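Local coordinates for polyketide biosynthesis 3-hydroxy-3-methylglutaryl-ACP synthase PksG (Bacillus subtilis, PDB 4YXT), which catalyses the aldol condensation of acetyl-AcpK with a carrier-bound beta-ketothioester intermediate in the biosynthesis of the antibiotic bacillaene, at residues M21-Y26 with Y163-A168; G120-V125 with E333-I338; N191-Y196 with Q232-G237. The protein carries 1 engineered substitution. All coordinates share one frame; numbering follows the deposited sequence.

Contact 1: M21-Y26 with Y163-A168; sequences MELAKY and YAEPSA
Leu23 makes the van der Waals contacts: its CD2 methyl meets both Glu165 and Pro166, its CD1 only the Glu165 carboxylate. CD2 lies 3.9 Å from the carboxylate carbon CD of Glu165 and 4.1 Å from CA of Pro166, and CD1 adds a contact of 4.0 Å to OE2 of Glu165. CG of Leu23 stands anti to the backbone N (chi1 179°), which carries the methyl fork toward Glu165 and Pro166; the CA atoms of Leu23 and Pro166 stay 7.2 Å apart. The summed buried surface is 129 Å², a small interface.

The polar bonds of Glu165 go to residues outside the two segments. Beyond CG its chain is extended (chi2 -166°), and its carboxylate is held at both oxygens: OE1 forms a salt bridge with Arg27 NE, and OE2 a hydrogen bond with Tyr367 OH. The leucine thus packs against a carboxylate whose charge is already engaged.

Around this junction, helix 364-370 touches Leu23 through Met364 and Tyr367, while Phe34 of helix 31-37 meets both Ala24 and Pro166. Within the N-terminal HMG-CoA synthase family region, the contact joins helix 20-27 to the turn after helix 161-164, away from the probable catalytic residues.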
# COMPACT_ATOMS: atom_id res chain seq x y z
N MET A 21 -24.58 3.84 -24.23
CA MET A 21 -25.88 4.37 -24.70
C MET A 21 -26.81 3.22 -25.09
O MET A 21 -27.96 3.19 -24.66
CB MET A 21 -25.71 5.36 -25.84
CG MET A 21 -24.93 6.62 -25.47
SD MET A 21 -23.22 6.71 -26.09
CE MET A 21 -22.85 8.42 -25.74
N GLU A 22 -26.31 2.24 -25.83
CA GLU A 22 -27.07 1.00 -26.06
C GLU A 22 -27.48 0.37 -24.74
O GLU A 22 -28.60 -0.15 -24.61
CB GLU A 22 -26.27 -0.03 -26.87
CG GLU A 22 -25.98 0.34 -28.32
CD GLU A 22 -25.00 -0.63 -29.04
OE1 GLU A 22 -24.30 -1.46 -28.38
OE2 GLU A 22 -24.90 -0.56 -30.29
N LEU A 23 -26.58 0.38 -23.77
CA LEU A 23 -26.89 -0.26 -22.49
C LEU A 23 -28.05 0.46 -21.82
O LEU A 23 -28.92 -0.15 -21.25
CB LEU A 23 -25.67 -0.29 -21.56
CG LEU A 23 -25.91 -0.91 -20.19
CD1 LEU A 23 -26.13 -2.42 -20.31
CD2 LEU A 23 -24.75 -0.59 -19.26
N ALA A 24 -28.07 1.78 -21.89
CA ALA A 24 -29.12 2.53 -21.25
C ALA A 24 -30.50 2.08 -21.79
O ALA A 24 -31.43 1.80 -21.01
CB ALA A 24 -28.90 4.01 -21.45
N LYS A 25 -30.58 1.99 -23.13
CA LYS A 25 -31.77 1.52 -23.85
C LYS A 25 -32.24 0.20 -23.31
O LYS A 25 -33.42 0.03 -22.99
CB LYS A 25 -31.47 1.33 -25.35
CG LYS A 25 -31.80 2.50 -26.26
CD LYS A 25 -31.42 3.84 -25.65
CE LYS A 25 -31.70 4.97 -26.62
NZ LYS A 25 -30.76 4.91 -27.78
N TYR A 26 -31.31 -0.74 -23.21
CA TYR A 26 -31.63 -2.07 -22.76
C TYR A 26 -32.12 -2.11 -21.31
O TYR A 26 -32.90 -3.00 -20.93
CB TYR A 26 -30.40 -2.91 -22.92
CG TYR A 26 -30.61 -4.38 -22.79
CD1 TYR A 26 -30.87 -5.17 -23.91
CD2 TYR A 26 -30.51 -5.00 -21.54
CE1 TYR A 26 -31.04 -6.55 -23.79
CE2 TYR A 26 -30.67 -6.37 -21.41
CZ TYR A 26 -30.93 -7.14 -22.52
OH TYR A 26 -31.10 -8.49 -22.36
N TYR A 163 -27.85 3.28 -12.19
CA TYR A 163 -27.16 4.37 -12.81
C TYR A 163 -25.64 4.28 -12.70
O TYR A 163 -24.94 5.02 -13.34
CB TYR A 163 -27.78 5.69 -12.36
CG TYR A 163 -29.18 5.80 -12.98
CD1 TYR A 163 -29.36 6.31 -14.27
CD2 TYR A 163 -30.30 5.31 -12.31
CE1 TYR A 163 -30.63 6.39 -14.83
CE2 TYR A 163 -31.57 5.39 -12.88
CZ TYR A 163 -31.73 5.91 -14.13
OH TYR A 163 -32.97 5.97 -14.70
N ALA A 164 -25.13 3.32 -11.94
CA ALA A 164 -23.70 3.15 -11.74
C ALA A 164 -23.15 2.29 -12.87
O ALA A 164 -22.09 2.57 -13.39
CB ALA A 164 -23.43 2.47 -10.40
N GLU A 165 -23.91 1.28 -13.26
CA GLU A 165 -23.45 0.29 -14.22
C GLU A 165 -22.86 0.84 -15.53
O GLU A 165 -21.92 0.28 -16.06
CB GLU A 165 -24.61 -0.62 -14.56
CG GLU A 165 -24.23 -1.81 -15.38
CD GLU A 165 -25.46 -2.50 -15.99
OE1 GLU A 165 -26.58 -1.95 -15.90
OE2 GLU A 165 -25.26 -3.58 -16.58
N PRO A 166 -23.42 1.92 -16.07
CA PRO A 166 -22.81 2.48 -17.26
C PRO A 166 -21.42 3.11 -17.07
O PRO A 166 -20.75 3.38 -18.06
CB PRO A 166 -23.82 3.56 -17.70
CG PRO A 166 -25.06 3.28 -16.95
CD PRO A 166 -24.60 2.70 -15.67
N SER A 167 -21.01 3.40 -15.84
CA SER A 167 -19.67 4.01 -15.61
C SER A 167 -18.64 3.04 -14.96
O SER A 167 -17.51 3.43 -14.70
CB SER A 167 -19.80 5.24 -14.70
OG SER A 167 -20.76 6.15 -15.25
N ALA A 168 -19.06 1.80 -14.70
CA ALA A 168 -18.31 0.87 -13.90
C ALA A 168 -17.25 0.22 -14.77
O ALA A 168 -17.49 -0.85 -15.32
CB ALA A 168 -19.26 -0.18 -13.32

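Contact 2: G120-V125 with E333-I338; sequences GFQMAV and EFYSGI
Gln122 projects from helix 116-130 between Glu333 and Tyr335 of strand 331-339, and this is where the packing is closest. Its NE2 stands over one face of the Tyr335 ring, 3.5 Å above the plane and offset toward the rim, with CD2 of Tyr335 the nearest ring atom. The amide is almost perpendicular to that ring (86° between planes), but its plane is tilted only 22° from that of the Glu333 carboxylate. A bend at chi2 of Gln122 turns the amide into this place. From NE2 of Gln122 to OE1 of Glu333 the separation is 3.5 Å, a polar approach rather than a hydrogen bond, and CG of Gln122 lies 3.6 Å from the same OE1. That carboxylate is bound more strongly by Arg106 of the second subunit through OE1 and by Tyr115 OH through OE2.

Helix 116-130 here lies against the mixed sheet of the thiolase-like fold, its short segment axis passing 12.0 Å from that of the strand at 49°, so side chains alone bridge the two.

Looser packing marks the Phe121 end, where the rings meet obliquely and CE2 of Phe121 approaches CE2 of Tyr335 to 3.8 Å. Even this side is buried: Phe303 of helix 301-312 touches both rings, and Tyr335 OH is hydrogen-bonded to Thr118 OG1.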
# COMPACT_ATOMS: atom_id res chain seq x y z
N GLY A 120 0.61 6.34 -4.49
CA GLY A 120 1.74 5.73 -5.21
C GLY A 120 2.72 6.74 -5.80
O GLY A 120 3.94 6.70 -5.55
N PHE A 121 2.17 7.65 -6.59
CA PHE A 121 2.95 8.62 -7.35
C PHE A 121 3.63 9.59 -6.42
O PHE A 121 4.78 9.94 -6.66
CB PHE A 121 2.01 9.33 -8.34
CG PHE A 121 2.59 10.54 -9.00
CD1 PHE A 121 3.56 10.41 -9.98
CD2 PHE A 121 2.15 11.79 -8.67
CE1 PHE A 121 4.10 11.52 -10.59
CE2 PHE A 121 2.68 12.93 -9.28
CZ PHE A 121 3.64 12.78 -10.26
N GLN A 122 2.96 10.05 -5.38
CA GLN A 122 3.64 10.91 -4.40
C GLN A 122 4.81 10.23 -3.72
O GLN A 122 5.87 10.87 -3.47
CB GLN A 122 2.71 11.48 -3.35
CG GLN A 122 1.78 12.51 -3.89
CD GLN A 122 2.45 13.65 -4.64
OE1 GLN A 122 3.66 13.93 -4.47
NE2 GLN A 122 1.65 14.34 -5.47
N MET A 123 4.67 8.96 -3.45
CA MET A 123 5.71 8.28 -2.76
C MET A 123 6.85 8.10 -3.76
O MET A 123 7.98 8.21 -3.37
CB MET A 123 5.26 6.93 -2.20
CG MET A 123 4.19 7.02 -1.13
SD MET A 123 4.60 7.92 0.40
CE MET A 123 3.67 9.43 0.14
N ALA A 124 6.55 7.92 -5.05
CA ALA A 124 7.57 7.69 -6.04
C ALA A 124 8.33 9.02 -6.26
O ALA A 124 9.51 8.99 -6.39
CB ALA A 124 6.98 7.24 -7.33
N VAL A 125 7.61 10.16 -6.22
CA VAL A 125 8.23 11.47 -6.30
C VAL A 125 9.22 11.71 -5.16
O VAL A 125 10.34 12.20 -5.38
CB VAL A 125 7.19 12.61 -6.36
CG1 VAL A 125 7.89 13.96 -6.26
CG2 VAL A 125 6.39 12.55 -7.66
N GLU A 333 -6.18 14.81 -2.34
CA GLU A 333 -5.03 15.64 -2.54
C GLU A 333 -5.16 16.51 -3.81
O GLU A 333 -5.61 16.03 -4.84
CB GLU A 333 -3.74 14.83 -2.64
CG GLU A 333 -2.42 15.69 -2.67
CD GLU A 333 -1.13 14.88 -2.33
OE1 GLU A 333 0.00 15.38 -2.52
OE2 GLU A 333 -1.21 13.71 -1.86
N PHE A 334 -4.70 17.76 -3.71
CA PHE A 334 -4.60 18.64 -4.83
C PHE A 334 -3.15 18.96 -5.01
O PHE A 334 -2.51 19.40 -4.08
CB PHE A 334 -5.41 19.91 -4.61
CG PHE A 334 -5.38 20.83 -5.78
CD1 PHE A 334 -4.41 21.83 -5.87
CD2 PHE A 334 -6.30 20.70 -6.80
CE1 PHE A 334 -4.38 22.66 -6.96
CE2 PHE A 334 -6.28 21.55 -7.90
CZ PHE A 334 -5.31 22.51 -8.00
N TYR A 335 -2.67 18.83 -6.22
CA TYR A 335 -1.31 19.17 -6.51
C TYR A 335 -1.19 19.59 -7.97
O TYR A 335 -2.14 19.47 -8.73
CB TYR A 335 -0.42 17.95 -6.27
CG TYR A 335 -0.84 16.65 -6.91
CD1 TYR A 335 -1.97 15.97 -6.50
CD2 TYR A 335 -0.08 16.07 -7.93
CE1 TYR A 335 -2.33 14.76 -7.06
CE2 TYR A 335 -0.44 14.87 -8.51
CZ TYR A 335 -1.55 14.22 -8.06
OH TYR A 335 -1.86 13.01 -8.62
N SER A 336 -0.01 20.06 -8.35
CA SER A 336 0.17 20.70 -9.62
C SER A 336 1.49 20.30 -10.21
O SER A 336 2.37 19.80 -9.51
CB SER A 336 0.13 22.22 -9.47
OG SER A 336 1.21 22.65 -8.70
N GLY A 337 1.57 20.46 -11.53
CA GLY A 337 2.78 20.20 -12.27
C GLY A 337 2.74 20.83 -13.66
O GLY A 337 1.65 21.25 -14.13
N ILE A 338 3.94 20.95 -14.25
CA ILE A 338 4.13 21.55 -15.56
C ILE A 338 4.40 20.51 -16.66
O ILE A 338 5.20 19.59 -16.47
CB ILE A 338 5.28 22.60 -15.50
CG1 ILE A 338 4.78 23.84 -14.77
CG2 ILE A 338 5.76 22.95 -16.92
CD1 ILE A 338 5.82 24.85 -14.40

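Contact 3: N191-Y196 with Q232-G237; sequences NGYYGY and QKRVPG
One face of the Arg234 guanidinium is overlain by CZ of Tyr193, whereas the backbone O of Asn191 approaches the same group obliquely. Relative to the tyrosine ring, NH2 of Arg234 is also oblique, 4.1 Å from CZ of Tyr193, and the two planes are inclined by 59°. This is therefore a tilted approach and not a parallel stack. The phenol end carries the nearer contacts, with Tyr193 OH 3.5 Å from Arg234 NH1 and 3.7 Å from NH2. At the other end of the planar group, CD of Arg234 lies 3.1 Å from Asn191 O, a close van der Waals approach to a carbonyl.

Arg234 closes helix 213-234, and Val235 is the first residue to leave helical angles. The arginine runs extended from CG to NE (chi2 161°, chi3 -174°), so it spans from the helix C-terminus to strand 184-195 of the central sheet.

Stronger polar partners lie across the dimer interface. Glu75 of the second subunit forms a salt bridge with Arg234 NH2 through OE2 and a hydrogen bond with Tyr193 OH through OE1, and Ser133 of that subunit is hydrogen-bonded to Arg234 NH1.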
# COMPACT_ATOMS: atom_id res chain seq x y z
N ASN A 191 1.18 20.96 -2.47
CA ASN A 191 0.32 19.78 -2.17
C ASN A 191 -0.63 20.15 -1.03
O ASN A 191 -0.17 20.55 0.04
CB ASN A 191 1.18 18.56 -1.68
CG ASN A 191 2.20 18.13 -2.69
OD1 ASN A 191 1.98 17.22 -3.49
ND2 ASN A 191 3.32 18.82 -2.72
N GLY A 192 -1.93 19.98 -1.25
CA GLY A 192 -2.89 20.09 -0.20
C GLY A 192 -3.58 18.76 -0.09
O GLY A 192 -4.42 18.43 -0.94
N TYR A 193 -3.23 17.98 0.94
CA TYR A 193 -3.85 16.67 1.16
C TYR A 193 -4.79 16.76 2.35
O TYR A 193 -4.58 17.56 3.26
CB TYR A 193 -2.78 15.57 1.37
CG TYR A 193 -1.44 16.00 2.01
CD1 TYR A 193 -0.27 16.07 1.26
CD2 TYR A 193 -1.34 16.32 3.39
CE1 TYR A 193 0.95 16.46 1.82
CE2 TYR A 193 -0.10 16.69 3.95
CZ TYR A 193 1.06 16.74 3.16
OH TYR A 193 2.32 17.14 3.69
N TYR A 194 -5.83 15.93 2.36
CA TYR A 194 -6.86 16.06 3.33
C TYR A 194 -7.63 14.73 3.41
O TYR A 194 -7.93 14.12 2.38
CB TYR A 194 -7.76 17.26 2.93
CG TYR A 194 -8.99 17.50 3.81
CD1 TYR A 194 -8.91 18.18 5.02
CD2 TYR A 194 -10.23 17.06 3.37
CE1 TYR A 194 -10.04 18.39 5.79
CE2 TYR A 194 -11.36 17.28 4.12
CZ TYR A 194 -11.26 17.93 5.33
OH TYR A 194 -12.45 18.07 6.03
N GLY A 195 -7.86 14.25 4.61
CA GLY A 195 -8.65 13.00 4.81
C GLY A 195 -9.23 12.85 6.20
O GLY A 195 -8.85 13.57 7.16
N TYR A 196 -10.18 11.92 6.29
CA TYR A 196 -10.98 11.65 7.49
C TYR A 196 -11.80 10.40 7.17
O TYR A 196 -12.04 10.11 5.99
CB TYR A 196 -11.91 12.83 7.79
CG TYR A 196 -12.79 13.23 6.64
CD1 TYR A 196 -12.34 14.11 5.65
CD2 TYR A 196 -14.11 12.80 6.56
CE1 TYR A 196 -13.15 14.50 4.61
CE2 TYR A 196 -14.93 13.20 5.52
CZ TYR A 196 -14.45 14.02 4.53
OH TYR A 196 -15.31 14.43 3.50
N GLN A 232 -3.28 26.30 -1.23
CA GLN A 232 -3.16 27.76 -1.11
C GLN A 232 -2.42 28.17 0.15
O GLN A 232 -1.60 29.08 0.14
CB GLN A 232 -4.56 28.40 -1.04
CG GLN A 232 -5.26 28.52 -2.37
CD GLN A 232 -6.46 29.45 -2.29
OE1 GLN A 232 -7.34 29.27 -1.46
NE2 GLN A 232 -6.48 30.44 -3.14
N LYS A 233 -2.72 27.52 1.26
CA LYS A 233 -2.01 27.87 2.48
C LYS A 233 -0.51 27.62 2.32
O LYS A 233 0.25 28.32 2.89
CB LYS A 233 -2.58 27.16 3.70
CG LYS A 233 -4.06 27.48 3.90
CD LYS A 233 -4.58 27.02 5.25
CE LYS A 233 -6.02 27.49 5.44
NZ LYS A 233 -6.31 27.82 6.86
N ARG A 234 -0.13 26.65 1.47
CA ARG A 234 1.26 26.35 1.20
C ARG A 234 1.87 27.10 -0.01
O ARG A 234 3.07 27.21 -0.11
CB ARG A 234 1.40 24.84 0.99
CG ARG A 234 1.29 24.06 2.30
CD ARG A 234 0.96 22.59 2.05
NE ARG A 234 0.73 21.86 3.28
CZ ARG A 234 1.56 20.98 3.86
NH1 ARG A 234 2.73 20.62 3.35
NH2 ARG A 234 1.15 20.42 4.97
N VAL A 235 1.02 27.60 -0.90
CA VAL A 235 1.47 28.16 -2.17
C VAL A 235 0.87 29.58 -2.33
O VAL A 235 -0.15 29.80 -3.02
CB VAL A 235 1.09 27.26 -3.36
CG1 VAL A 235 1.62 27.87 -4.65
CG2 VAL A 235 1.61 25.83 -3.15
N PRO A 236 1.52 30.56 -1.68
CA PRO A 236 0.90 31.86 -1.58
C PRO A 236 0.78 32.41 -2.97
O PRO A 236 1.67 32.20 -3.80
CB PRO A 236 1.92 32.67 -0.76
CG PRO A 236 3.24 32.01 -1.03
CD PRO A 236 2.90 30.55 -1.15
N GLY A 237 -0.36 33.03 -3.23
CA GLY A 237 -0.67 33.57 -4.54
C GLY A 237 -1.49 32.60 -5.36
O GLY A 237 -1.90 32.94 -6.47

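How the contacts relate
Contacts 2 and 3 form one region, their centres 13 Å apart, because strands 331-339 and 184-195 are neighbours in the sheet. Phe334 N probably donates a hydrogen bond to Gly192 O at 2.9 Å, and both contacts reach the second subunit. Contact 1 stands apart: its centre is 33 Å from that of contact 2 and 37 Å from that of contact 3, on the opposite side of the chain's centre from contact 2. Of the three, contact 2 is the one near the catalytic residues assigned by similarity, with the Tyr335 side chain about 9 Å from that of His250 and about 11 Å from that of Cys114.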